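Local coordinates for putative fructosamine-3-kinase (PDB 3F7W), which probably acts as a kinase of the fructosamine kinase family, which phosphorylates sugar adducts of amines, although its own substrate is not established, at residues P75-A80 / L87-V92; E172-A177 / I255-L260; Q108-H113 / E243-A248; G126-L131 / L263-C268. All coordinates share one frame; numbering follows the deposited sequence.

Contact 1. Residues P75-A80 / L87-V92; sequences PVPQVA and LAMEWV. With EDO (1,2-ethanediol), chain H.
Gln78 and Glu90 grip each other through two hydrogen bonds that close a ring. The backbone N-H of Gln78 donates to Glu90 OE1 (N to OE1 3.0 Å, N-H...O angle 173°), and the backbone N-H of Glu90 returns a bond to Gln78 O (N to O 2.9 Å). Both acceptors are met almost end-on. Glu90 can do this because its CG stands anti to the backbone N (chi1 180°) and the chain beyond is extended, laying the carboxylate alongside the 75-80 backbone. OE1 takes a second donor, a water 2.8 Å away that also donates to Val76 O. Further along, Ala80 N bonds Ala88 O at 2.7 Å. Between these backbone bonds Val79 and Met89 form an antiparallel non-hydrogen-bonded pair, within the hairpin of strands 79-83 and 86-90. Packing is lighter: selenium of selenomethionine Met89 lies beside the Pro77 ring (SE to CG 4.0 Å), and Val79 CG1 meets Leu87 CD1 at 3.9 Å, the two side chains crossing at about a right angle. Ethanediol, probably from the crystallisation liquor, adds only a weak bond to Gln78 OE1. In the protein kinase-like fold this strand runs into the hinge between the lobes, and Glu90 O and Val92 N hydrogen-bond an unidentified ligand, probably also from the liquor, in a pattern consistent with adenine binding by hinge atoms of related kinases. With its backbone N-H and its carboxylate both tied to Gln78, Glu90 is probably held so that its carbonyl stays turned to that pocket.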
loop_
_atom_site.group_PDB
_atom_site.type_symbol
_atom_site.label_atom_id
_atom_site.label_comp_id
_atom_site.label_asym_id
_atom_site.label_seq_id
_atom_site.Cartn_x
_atom_site.Cartn_y
_atom_site.Cartn_z
ATOM N N PRO A 75 -1.731 -8.088 -10.490
ATOM C CA PRO A 75 -0.993 -6.874 -10.859
ATOM C C PRO A 75 0.303 -6.690 -10.040
ATOM O O PRO A 75 0.918 -5.653 -10.129
ATOM C CB PRO A 75 -1.994 -5.755 -10.516
ATOM C CG PRO A 75 -2.721 -6.295 -9.373
ATOM C CD PRO A 75 -2.752 -7.805 -9.473
ATOM N N VAL A 76 0.725 -7.702 -9.282
ATOM C CA VAL A 76 1.854 -7.589 -8.351
ATOM C C VAL A 76 3.126 -8.068 -9.046
ATOM O O VAL A 76 3.140 -9.169 -9.607
ATOM C CB VAL A 76 1.603 -8.486 -7.092
ATOM C CG1 VAL A 76 2.743 -8.346 -6.078
ATOM C CG2 VAL A 76 0.268 -8.134 -6.453
ATOM N N PRO A 77 4.221 -7.305 -8.955
ATOM C CA PRO A 77 5.492 -7.819 -9.539
ATOM C C PRO A 77 6.015 -9.065 -8.833
ATOM O O PRO A 77 5.874 -9.210 -7.603
ATOM C CB PRO A 77 6.482 -6.689 -9.313
ATOM C CG PRO A 77 5.722 -5.562 -8.868
ATOM C CD PRO A 77 4.429 -6.023 -8.281
ATOM N N GLN A 78 6.669 -9.932 -9.609
ATOM C CA GLN A 78 7.348 -11.096 -9.086
ATOM C C GLN A 78 8.694 -10.693 -8.469
ATOM O O GLN A 78 9.387 -9.836 -8.989
ATOM C CB GLN A 78 7.606 -12.091 -10.218
ATOM C CG GLN A 78 6.373 -12.549 -10.987
ATOM C CD GLN A 78 6.744 -13.546 -12.067
ATOM O OE1 GLN A 78 7.908 -13.619 -12.467
ATOM N NE2 GLN A 78 5.771 -14.316 -12.542
ATOM N N VAL A 79 9.039 -11.339 -7.382
ATOM C CA VAL A 79 10.284 -11.075 -6.668
ATOM C C VAL A 79 11.320 -12.065 -7.199
ATOM O O VAL A 79 11.045 -13.255 -7.262
ATOM C CB VAL A 79 10.071 -11.247 -5.164
ATOM C CG1 VAL A 79 11.404 -11.143 -4.425
ATOM C CG2 VAL A 79 9.073 -10.153 -4.681
ATOM N N ALA A 80 12.476 -11.552 -7.605
ATOM C CA ALA A 80 13.596 -12.365 -8.092
ATOM C C ALA A 80 14.478 -12.817 -6.923
ATOM O O ALA A 80 15.081 -13.885 -6.952
ATOM C CB ALA A 80 14.426 -11.571 -9.092
ATOM N N LEU A 87 16.065 -5.929 -2.264
ATOM C CA LEU A 87 14.857 -6.512 -2.816
ATOM C C LEU A 87 14.907 -6.302 -4.335
ATOM O O LEU A 87 15.010 -5.165 -4.794
ATOM C CB LEU A 87 13.619 -5.865 -2.184
ATOM C CG LEU A 87 12.230 -6.254 -2.692
ATOM C CD1 LEU A 87 11.986 -7.756 -2.615
ATOM C CD2 LEU A 87 11.111 -5.482 -1.931
ATOM N N ALA A 88 14.923 -7.415 -5.073
ATOM C CA ALA A 88 15.027 -7.450 -6.548
ATOM C C ALA A 88 13.726 -8.049 -7.088
ATOM O O ALA A 88 13.326 -9.154 -6.671
ATOM C CB ALA A 88 16.190 -8.311 -7.000
HETATM N N MSE A 89 13.079 -7.311 -7.984
HETATM C CA MSE A 89 11.816 -7.698 -8.546
HETATM C C MSE A 89 11.751 -7.376 -10.010
HETATM O O MSE A 89 12.596 -6.680 -10.560
HETATM C CB MSE A 89 10.670 -6.989 -7.818
HETATM C CG MSE A 89 10.558 -5.539 -8.072
HETATM SE SE MSE A 89 9.116 -4.807 -6.976
HETATM C CE MSE A 89 10.054 -5.043 -5.282
ATOM N N GLU A 90 10.685 -7.862 -10.630
ATOM C CA GLU A 90 10.358 -7.557 -12.007
ATOM C C GLU A 90 10.350 -6.042 -12.284
ATOM O O GLU A 90 9.776 -5.260 -11.512
ATOM C CB GLU A 90 8.989 -8.203 -12.244
ATOM C CG GLU A 90 8.384 -8.060 -13.564
ATOM C CD GLU A 90 7.038 -8.805 -13.638
ATOM O OE1 GLU A 90 6.526 -9.305 -12.589
ATOM O OE2 GLU A 90 6.501 -8.869 -14.764
ATOM N N TRP A 91 11.013 -5.625 -13.359
ATOM C CA TRP A 91 11.005 -4.244 -13.820
ATOM C C TRP A 91 9.778 -4.007 -14.695
ATOM O O TRP A 91 9.460 -4.832 -15.547
ATOM C CB TRP A 91 12.272 -3.923 -14.628
ATOM C CG TRP A 91 12.270 -2.547 -15.226
ATOM C CD1 TRP A 91 11.840 -2.193 -16.486
ATOM C CD2 TRP A 91 12.718 -1.337 -14.605
ATOM N NE1 TRP A 91 11.972 -0.836 -16.658
ATOM C CE2 TRP A 91 12.510 -0.288 -15.525
ATOM C CE3 TRP A 91 13.270 -1.035 -13.349
ATOM C CZ2 TRP A 91 12.831 1.035 -15.233
ATOM C CZ3 TRP A 91 13.571 0.278 -13.055
ATOM C CH2 TRP A 91 13.377 1.302 -14.004
ATOM N N VAL A 92 9.112 -2.890 -14.459
ATOM C CA VAL A 92 7.927 -2.495 -15.209
ATOM C C VAL A 92 8.268 -1.273 -16.043
ATOM O O VAL A 92 8.753 -0.284 -15.523
ATOM C CB VAL A 92 6.738 -2.138 -14.248
ATOM C CG1 VAL A 92 5.482 -1.800 -15.062
ATOM C CG2 VAL A 92 6.451 -3.289 -13.298
HETATM C C1 EDO H . 8.932 -11.891 -14.992
HETATM O O1 EDO H . 7.754 -12.547 -15.457
HETATM C C2 EDO H . 10.133 -12.466 -15.715
HETATM O O2 EDO H . 11.094 -11.416 -15.877
HETATM O O HOH W 1 3.759 -9.526 -12.445
#

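Contact 2. Residues E172-A177 / I255-L260; sequences EKVLDA and IPLHQL
Val174 meets helix 251-270 through a single methyl, CG1, which rests against the ends of two leucines one turn apart. CG1 lies 3.8 Å from CD1 of Leu260 and 3.9 Å from CD1 of Leu257, and the two leucine methyls are themselves 4.4 Å apart (CD1 to CD1), so the three carbons form a compact triangle. Val174 and Leu260 reach toward each other tip to tip, whereas Leu257 comes in at a slant. The first torsions differ accordingly: Leu257 has CG anti to its own N (chi1 175°), which swings its end toward Val174, while in Leu260 CG is anti to the carbonyl carbon (chi1 -65°) and the chain runs straight across. No hydrogen bond joins the segments, and with the Val174 and Leu257 alpha carbons 8.2 Å apart, only side-chain ends bridge the gap. Both helices belong to the mostly helical C-terminal lobe of the protein kinase-like fold, where helices 165-176 and 251-270 both pack on 141-159, and 275-286 touches the two of them. Near its start helix 251-270 is kinked: Pro256 has no amide hydrogen to give, and the N of Leu257 makes no bond to the preceding turn either. In the next shell Tyr145 of helix 141-159 touches the Leu260 side chain and, through its hydroxyl, hydrogen-bonds Leu257 O. Leu181 and Leu286 pack on Val174, while Leu178 covers Leu257. On the far side of helix 251-270, Gln259 NE2 binds Ala224 O of helix 219-229.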
loop_
_atom_site.group_PDB
_atom_site.type_symbol
_atom_site.label_atom_id
_atom_site.label_comp_id
_atom_site.label_asym_id
_atom_site.label_seq_id
_atom_site.Cartn_x
_atom_site.Cartn_y
_atom_site.Cartn_z
ATOM N N GLU A 172 -11.368 11.086 17.592
ATOM C CA GLU A 172 -11.903 10.179 18.617
ATOM C C GLU A 172 -13.432 10.049 18.554
ATOM O O GLU A 172 -13.964 8.998 18.887
ATOM C CB GLU A 172 -11.456 10.627 20.008
ATOM C CG GLU A 172 -9.999 10.316 20.262
ATOM C CD GLU A 172 -9.485 10.807 21.596
ATOM O OE1 GLU A 172 -10.001 11.816 22.117
ATOM O OE2 GLU A 172 -8.528 10.187 22.111
ATOM N N LYS A 173 -14.123 11.113 18.133
ATOM C CA LYS A 173 -15.570 11.050 17.856
ATOM C C LYS A 173 -15.909 10.020 16.783
ATOM O O LYS A 173 -16.879 9.264 16.918
ATOM C CB LYS A 173 -16.109 12.417 17.419
ATOM C CG LYS A 173 -16.343 13.357 18.552
ATOM C CD LYS A 173 -16.926 14.689 18.090
ATOM C CE LYS A 173 -17.487 15.470 19.281
ATOM N NZ LYS A 173 -17.156 16.906 19.173
ATOM N N VAL A 174 -15.102 9.967 15.720
ATOM C CA VAL A 174 -15.324 8.999 14.674
ATOM C C VAL A 174 -15.176 7.591 15.237
ATOM O O VAL A 174 -16.012 6.728 14.972
ATOM C CB VAL A 174 -14.342 9.196 13.487
ATOM C CG1 VAL A 174 -14.555 8.108 12.422
ATOM C CG2 VAL A 174 -14.512 10.595 12.885
ATOM N N LEU A 175 -14.101 7.366 15.995
ATOM C CA LEU A 175 -13.829 6.057 16.583
ATOM C C LEU A 175 -14.968 5.620 17.514
ATOM O O LEU A 175 -15.392 4.458 17.498
ATOM C CB LEU A 175 -12.478 6.063 17.322
ATOM C CG LEU A 175 -11.249 6.234 16.417
ATOM C CD1 LEU A 175 -9.972 6.226 17.249
ATOM C CD2 LEU A 175 -11.229 5.173 15.305
ATOM N N ASP A 176 -15.492 6.563 18.280
ATOM C CA ASP A 176 -16.592 6.267 19.197
ATOM C C ASP A 176 -17.867 5.896 18.445
ATOM O O ASP A 176 -18.726 5.210 19.010
ATOM C CB ASP A 176 -16.858 7.454 20.126
ATOM C CG ASP A 176 -15.760 7.654 21.167
ATOM O OD1 ASP A 176 -14.875 6.774 21.326
ATOM O OD2 ASP A 176 -15.788 8.709 21.840
ATOM N N ALA A 177 -17.986 6.360 17.193
ATOM C CA ALA A 177 -19.158 6.115 16.339
ATOM C C ALA A 177 -18.913 4.982 15.344
ATOM O O ALA A 177 -19.766 4.666 14.509
ATOM C CB ALA A 177 -19.544 7.406 15.613
ATOM N N ILE A 255 -16.218 6.320 1.984
ATOM C CA ILE A 255 -14.881 6.665 1.486
ATOM C C ILE A 255 -14.055 7.495 2.481
ATOM O O ILE A 255 -12.925 7.127 2.761
ATOM C CB ILE A 255 -14.913 7.278 0.068
ATOM C CG1 ILE A 255 -15.382 6.203 -0.949
ATOM C CG2 ILE A 255 -13.519 7.853 -0.305
ATOM C CD1 ILE A 255 -15.627 6.719 -2.325
ATOM N N PRO A 256 -14.585 8.607 3.024
ATOM C CA PRO A 256 -13.772 9.324 4.034
ATOM C C PRO A 256 -13.274 8.489 5.233
ATOM O O PRO A 256 -12.114 8.661 5.678
ATOM C CB PRO A 256 -14.708 10.449 4.516
ATOM C CG PRO A 256 -15.683 10.637 3.418
ATOM C CD PRO A 256 -15.842 9.311 2.725
ATOM N N LEU A 257 -14.137 7.625 5.767
ATOM C CA LEU A 257 -13.783 6.766 6.899
ATOM C C LEU A 257 -12.509 6.024 6.594
ATOM O O LEU A 257 -11.574 6.005 7.398
ATOM C CB LEU A 257 -14.913 5.773 7.201
ATOM C CG LEU A 257 -14.655 4.725 8.290
ATOM C CD1 LEU A 257 -14.469 5.372 9.638
ATOM C CD2 LEU A 257 -15.799 3.694 8.303
ATOM N N HIS A 258 -12.470 5.430 5.404
ATOM C CA HIS A 258 -11.322 4.633 4.970
ATOM C C HIS A 258 -10.073 5.420 4.588
ATOM O O HIS A 258 -9.008 4.821 4.412
ATOM C CB HIS A 258 -11.718 3.719 3.820
ATOM C CG HIS A 258 -12.630 2.615 4.240
ATOM N ND1 HIS A 258 -12.193 1.540 4.980
ATOM C CD2 HIS A 258 -13.958 2.429 4.052
ATOM C CE1 HIS A 258 -13.208 0.738 5.228
ATOM N NE2 HIS A 258 -14.294 1.255 4.680
ATOM N N GLN A 259 -10.222 6.738 4.447
ATOM C CA GLN A 259 -9.125 7.633 4.158
ATOM C C GLN A 259 -8.445 8.174 5.416
ATOM O O GLN A 259 -7.393 8.806 5.329
ATOM C CB GLN A 259 -9.627 8.802 3.290
ATOM C CG GLN A 259 -10.014 8.355 1.879
ATOM C CD GLN A 259 -10.615 9.435 0.998
ATOM O OE1 GLN A 259 -11.153 10.430 1.491
ATOM N NE2 GLN A 259 -10.582 9.212 -0.318
ATOM N N LEU A 260 -9.019 7.916 6.582
ATOM C CA LEU A 260 -8.455 8.453 7.818
ATOM C C LEU A 260 -7.080 7.871 8.133
ATOM O O LEU A 260 -6.171 8.607 8.516
ATOM C CB LEU A 260 -9.425 8.270 8.991
ATOM C CG LEU A 260 -10.735 9.070 8.868
ATOM C CD1 LEU A 260 -11.660 8.762 10.059
ATOM C CD2 LEU A 260 -10.501 10.578 8.739
#

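Contact 3. Residues Q108-H113 / E243-A248; sequences QLAAMH and EVAPLA
Ala110, in the last turns of helix 99-114, and Ala245, the first residue past helix 234-244 to leave helical backbone angles, bring their CA atoms to 5.9 Å. This is a close approach between a helix and the end of another in the C-terminal lobe of the protein kinase-like fold. Ala245 leaves the helix with phi -141° and psi 66°, and Pro246 follows at once, turning the chain into the loop that leads to helix 251-270. The side chains that meet are small. The Ala110 methyl faces that of Ala245, CB to CB 3.9 Å, and both bonds to CB point at the opposite segment, so the two backbones are separated by little more than a pair of methyl groups. Val244 adds its CG2 branch to the same Ala110 methyl; the modelled separation is too short for two carbons, and the exact fit at that point is doubtful. No hydrogen bond runs directly between the segments, and the polar ties lie around them. Arg219 of helix 219-229 holds the chain just past the helix end by hydrogen bonds from NH1 to Ala245 O and from NH2 to Pro246 O, while Glu243 OE1 is joined to His107 NE2 of the facing helix. One turn on from Ala110, the His113 imidazole is held at both nitrogens, ND1 by Tyr241 OH and NE2 by Asp222 OD2. Leu109 O, which accepts the backbone bond from His113 N at 2.9 Å, also sits 3.4 Å above the plane of that imidazole, displaced toward its rim.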
loop_
_atom_site.group_PDB
_atom_site.type_symbol
_atom_site.label_atom_id
_atom_site.label_comp_id
_atom_site.label_asym_id
_atom_site.label_seq_id
_atom_site.Cartn_x
_atom_site.Cartn_y
_atom_site.Cartn_z
ATOM N N GLN A 108 -8.421 -6.990 -12.161
ATOM C CA GLN A 108 -7.217 -7.432 -11.489
ATOM C C GLN A 108 -7.295 -7.189 -9.993
ATOM O O GLN A 108 -6.944 -8.063 -9.191
ATOM C CB GLN A 108 -5.974 -6.720 -12.038
ATOM C CG GLN A 108 -5.566 -7.039 -13.477
ATOM C CD GLN A 108 -4.346 -6.264 -13.891
ATOM O OE1 GLN A 108 -4.423 -5.048 -14.211
ATOM N NE2 GLN A 108 -3.175 -6.920 -13.799
ATOM N N LEU A 109 -7.707 -5.988 -9.616
ATOM C CA LEU A 109 -7.821 -5.638 -8.200
ATOM C C LEU A 109 -8.881 -6.444 -7.462
ATOM O O LEU A 109 -8.685 -6.824 -6.311
ATOM C CB LEU A 109 -8.148 -4.137 -8.041
ATOM C CG LEU A 109 -7.057 -3.075 -8.164
ATOM C CD1 LEU A 109 -7.738 -1.676 -7.966
ATOM C CD2 LEU A 109 -5.916 -3.291 -7.167
ATOM N N ALA A 110 -10.036 -6.654 -8.095
ATOM C CA ALA A 110 -11.076 -7.481 -7.516
ATOM C C ALA A 110 -10.556 -8.896 -7.206
ATOM O O ALA A 110 -10.813 -9.420 -6.135
ATOM C CB ALA A 110 -12.333 -7.540 -8.459
ATOM N N ALA A 111 -9.848 -9.517 -8.145
ATOM C CA ALA A 111 -9.348 -10.884 -7.937
ATOM C C ALA A 111 -8.292 -10.906 -6.815
ATOM O O ALA A 111 -8.249 -11.827 -6.008
ATOM C CB ALA A 111 -8.765 -11.449 -9.229
HETATM N N MSE A 112 -7.472 -9.860 -6.782
HETATM C CA MSE A 112 -6.439 -9.693 -5.765
HETATM C C MSE A 112 -7.107 -9.641 -4.387
HETATM O O MSE A 112 -6.755 -10.428 -3.509
HETATM C CB MSE A 112 -5.617 -8.410 -5.973
HETATM C CG MSE A 112 -4.542 -8.181 -4.917
HETATM SE SE MSE A 112 -3.567 -6.553 -5.285
HETATM C CE MSE A 112 -4.836 -5.399 -4.348
ATOM N N HIS A 113 -8.065 -8.741 -4.215
ATOM C CA HIS A 113 -8.776 -8.610 -2.938
ATOM C C HIS A 113 -9.486 -9.902 -2.504
ATOM O O HIS A 113 -9.413 -10.309 -1.338
ATOM C CB HIS A 113 -9.809 -7.503 -3.014
ATOM C CG HIS A 113 -9.228 -6.124 -3.026
ATOM N ND1 HIS A 113 -9.959 -5.021 -3.393
ATOM C CD2 HIS A 113 -7.998 -5.669 -2.684
ATOM C CE1 HIS A 113 -9.214 -3.941 -3.259
ATOM N NE2 HIS A 113 -8.003 -4.310 -2.871
ATOM N N GLU A 243 -18.275 -4.737 -11.185
ATOM C CA GLU A 243 -18.927 -5.741 -12.027
ATOM C C GLU A 243 -18.704 -7.112 -11.456
ATOM O O GLU A 243 -19.601 -7.940 -11.490
ATOM C CB GLU A 243 -18.347 -5.780 -13.430
ATOM C CG GLU A 243 -18.791 -4.685 -14.348
ATOM C CD GLU A 243 -17.969 -4.647 -15.635
ATOM O OE1 GLU A 243 -17.051 -5.508 -15.852
ATOM O OE2 GLU A 243 -18.253 -3.736 -16.426
ATOM N N VAL A 244 -17.496 -7.343 -10.945
ATOM C CA VAL A 244 -17.046 -8.673 -10.568
ATOM C C VAL A 244 -17.059 -8.929 -9.054
ATOM O O VAL A 244 -17.200 -10.068 -8.633
ATOM C CB VAL A 244 -15.636 -8.985 -11.148
ATOM C CG1 VAL A 244 -15.640 -8.862 -12.684
ATOM C CG2 VAL A 244 -14.616 -8.091 -10.573
ATOM N N ALA A 245 -16.860 -7.882 -8.252
ATOM C CA ALA A 245 -16.907 -7.989 -6.795
ATOM C C ALA A 245 -17.600 -6.759 -6.226
ATOM O O ALA A 245 -16.969 -5.971 -5.542
ATOM C CB ALA A 245 -15.497 -8.136 -6.206
ATOM N N PRO A 246 -18.912 -6.598 -6.507
ATOM C CA PRO A 246 -19.611 -5.380 -6.102
ATOM C C PRO A 246 -19.385 -5.019 -4.642
ATOM O O PRO A 246 -19.523 -5.868 -3.760
ATOM C CB PRO A 246 -21.096 -5.714 -6.351
ATOM C CG PRO A 246 -21.133 -7.208 -6.597
ATOM C CD PRO A 246 -19.820 -7.521 -7.207
ATOM N N LEU A 247 -19.053 -3.760 -4.400
ATOM C CA LEU A 247 -18.884 -3.271 -3.056
ATOM C C LEU A 247 -20.256 -3.292 -2.321
ATOM O O LEU A 247 -21.320 -3.222 -2.948
ATOM C CB LEU A 247 -18.253 -1.870 -3.083
ATOM C CG LEU A 247 -16.776 -1.772 -3.506
ATOM C CD1 LEU A 247 -16.411 -0.334 -3.746
ATOM C CD2 LEU A 247 -15.847 -2.370 -2.457
ATOM N N ALA A 248 -20.215 -3.403 -0.999
ATOM C CA ALA A 248 -21.405 -3.352 -0.161
ATOM C C ALA A 248 -22.097 -2.008 -0.311
ATOM O O ALA A 248 -21.450 -0.979 -0.570
ATOM C CB ALA A 248 -21.037 -3.593 1.299
#

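Contact 4. Residues G126-L131 / L263-C268; sequences GYIGPL and LLVHVC
A tight beta hairpin, strands 126-128 and 131-133, packs its turn against helix 251-270 by way of Ile128, Leu131, Val265 and Cys268. Ile128 and Val265 come closest in backbone terms, with CA atoms 7.8 Å apart, and their branched side chains meet at a slant. Val265 CG1 touches both branches of the isoleucine, CG1 of Ile128 at 4.0 Å and CG2 at 4.1 Å, while Val265 CG2 also reaches Ile128 CG2. Because Ile128 CG1 stands anti to the backbone N (chi1 -172°), CG2 is left between N and the carbonyl carbon, and both branches are turned on the valine. Leu131 extends CD1 to CB of Cys268, one helical turn beyond Val265, at 3.9 Å, so the sulfur is not the atom that touches. All four residues are buried, and the interface is wholly apolar. Helix 141-159 borders the hairpin side, Tyr153 lying on Ile128 and Arg156 on Leu131. The turn itself is pinned by paired backbone bonds, Ile128 N to Leu131 O at 2.8 Å and Leu131 N to Ile128 O at 3.0 Å. Gly129 takes a positive phi of 52° and Pro130 follows it, which places Ile128 and Leu131 on the same side, facing the helix. This is the geometry of a beta hairpin with a two-residue loop closed by a type II' turn.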
loop_
_atom_site.group_PDB
_atom_site.type_symbol
_atom_site.label_atom_id
_atom_site.label_comp_id
_atom_site.label_asym_id
_atom_site.label_seq_id
_atom_site.Cartn_x
_atom_site.Cartn_y
_atom_site.Cartn_z
ATOM N N GLY A 126 4.581 -5.248 10.235
ATOM C CA GLY A 126 4.334 -4.332 9.144
ATOM C C GLY A 126 5.024 -2.994 9.194
ATOM O O GLY A 126 5.495 -2.544 10.253
ATOM N N TYR A 127 5.089 -2.370 8.024
ATOM C CA TYR A 127 5.551 -1.004 7.856
ATOM C C TYR A 127 4.654 -0.268 6.879
ATOM O O TYR A 127 4.124 -0.847 5.896
ATOM C CB TYR A 127 6.998 -0.942 7.326
ATOM C CG TYR A 127 8.025 -1.281 8.376
ATOM C CD1 TYR A 127 8.521 -0.283 9.220
ATOM C CD2 TYR A 127 8.427 -2.594 8.597
ATOM C CE1 TYR A 127 9.441 -0.578 10.224
ATOM C CE2 TYR A 127 9.360 -2.892 9.583
ATOM C CZ TYR A 127 9.852 -1.885 10.402
ATOM O OH TYR A 127 10.777 -2.179 11.400
ATOM N N ILE A 128 4.583 1.038 7.105
ATOM C CA ILE A 128 3.959 1.957 6.169
ATOM C C ILE A 128 5.005 3.067 6.013
ATOM O O ILE A 128 5.287 3.822 6.943
ATOM C CB ILE A 128 2.559 2.384 6.673
ATOM C CG1 ILE A 128 1.819 3.203 5.595
ATOM C CG2 ILE A 128 2.634 3.151 8.048
ATOM C CD1 ILE A 128 1.359 2.346 4.344
ATOM N N GLY A 129 5.647 3.087 4.846
ATOM C CA GLY A 129 6.941 3.742 4.671
ATOM C C GLY A 129 7.923 3.246 5.726
ATOM O O GLY A 129 8.030 2.039 5.930
ATOM N N PRO A 130 8.606 4.166 6.420
ATOM C CA PRO A 130 9.500 3.800 7.517
ATOM C C PRO A 130 8.800 3.633 8.869
ATOM O O PRO A 130 9.471 3.324 9.861
ATOM C CB PRO A 130 10.463 4.997 7.578
ATOM C CG PRO A 130 9.612 6.174 7.224
ATOM C CD PRO A 130 8.563 5.636 6.210
ATOM N N LEU A 131 7.484 3.851 8.946
ATOM C CA LEU A 131 6.802 3.767 10.234
ATOM C C LEU A 131 6.335 2.351 10.493
ATOM O O LEU A 131 5.785 1.714 9.567
ATOM C CB LEU A 131 5.564 4.683 10.308
ATOM C CG LEU A 131 5.799 6.184 10.306
ATOM C CD1 LEU A 131 4.421 6.932 10.251
ATOM C CD2 LEU A 131 6.625 6.567 11.508
ATOM N N LEU A 263 -4.410 9.340 5.780
ATOM C CA LEU A 263 -4.214 10.754 6.080
ATOM C C LEU A 263 -3.413 11.011 7.371
ATOM O O LEU A 263 -2.574 11.940 7.426
ATOM C CB LEU A 263 -5.549 11.527 6.092
ATOM C CG LEU A 263 -6.099 11.766 4.670
ATOM C CD1 LEU A 263 -7.573 12.221 4.743
ATOM C CD2 LEU A 263 -5.199 12.772 3.835
ATOM N N LEU A 264 -3.671 10.209 8.397
ATOM C CA LEU A 264 -2.882 10.271 9.624
ATOM C C LEU A 264 -1.411 9.880 9.416
ATOM O O LEU A 264 -0.509 10.500 9.991
ATOM C CB LEU A 264 -3.511 9.405 10.711
ATOM C CG LEU A 264 -4.790 10.002 11.309
ATOM C CD1 LEU A 264 -5.566 8.897 12.043
ATOM C CD2 LEU A 264 -4.484 11.195 12.263
ATOM N N VAL A 265 -1.179 8.874 8.586
ATOM C CA VAL A 265 0.189 8.519 8.218
ATOM C C VAL A 265 0.871 9.691 7.515
ATOM O O VAL A 265 2.019 9.992 7.806
ATOM C CB VAL A 265 0.228 7.235 7.358
ATOM C CG1 VAL A 265 1.662 6.968 6.817
ATOM C CG2 VAL A 265 -0.249 6.061 8.201
ATOM N N HIS A 266 0.157 10.376 6.625
ATOM C CA HIS A 266 0.759 11.495 5.878
ATOM C C HIS A 266 1.124 12.652 6.818
ATOM O O HIS A 266 2.199 13.263 6.698
ATOM C CB HIS A 266 -0.145 11.945 4.737
ATOM C CG HIS A 266 -0.477 10.841 3.788
ATOM N ND1 HIS A 266 0.399 9.803 3.523
ATOM C CD2 HIS A 266 -1.592 10.590 3.060
ATOM C CE1 HIS A 266 -0.175 8.949 2.695
ATOM N NE2 HIS A 266 -1.373 9.412 2.379
ATOM N N VAL A 267 0.239 12.931 7.767
ATOM C CA VAL A 267 0.491 13.988 8.737
ATOM C C VAL A 267 1.715 13.588 9.564
ATOM O O VAL A 267 2.603 14.409 9.809
ATOM C CB VAL A 267 -0.734 14.284 9.613
ATOM C CG1 VAL A 267 -0.353 15.278 10.758
ATOM C CG2 VAL A 267 -1.823 14.925 8.762
ATOM N N CYS A 268 1.810 12.309 9.918
ATOM C CA CYS A 268 3.009 11.826 10.634
ATOM C C CYS A 268 4.298 11.998 9.862
ATOM O O CYS A 268 5.272 12.485 10.407
ATOM C CB CYS A 268 2.865 10.367 11.037
ATOM S SG CYS A 268 1.731 10.135 12.425
#

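In the fold
The four contacts span both lobes. Contact 1 lies in the sheet of the N-terminal lobe and ends near the hinge, where an unidentified ligand is bound; contacts 2, 3 and 4 lie in the helical lobe. Contacts 1 and 3 touch, Pro75 CA lying 3.7 Å from Gln108 NE2 and Pro75 CG 4.2 Å from the selenium of Met112, so the approach to the hairpin packs on helix 99-114. Contacts 2 and 4 use successive parts of helix 251-270, their centres about 17 Å apart. Contact 2 is the more remote from the N-lobe hairpin, about 34 Å from contact 1 between centres, against about 23 Å for contact 4.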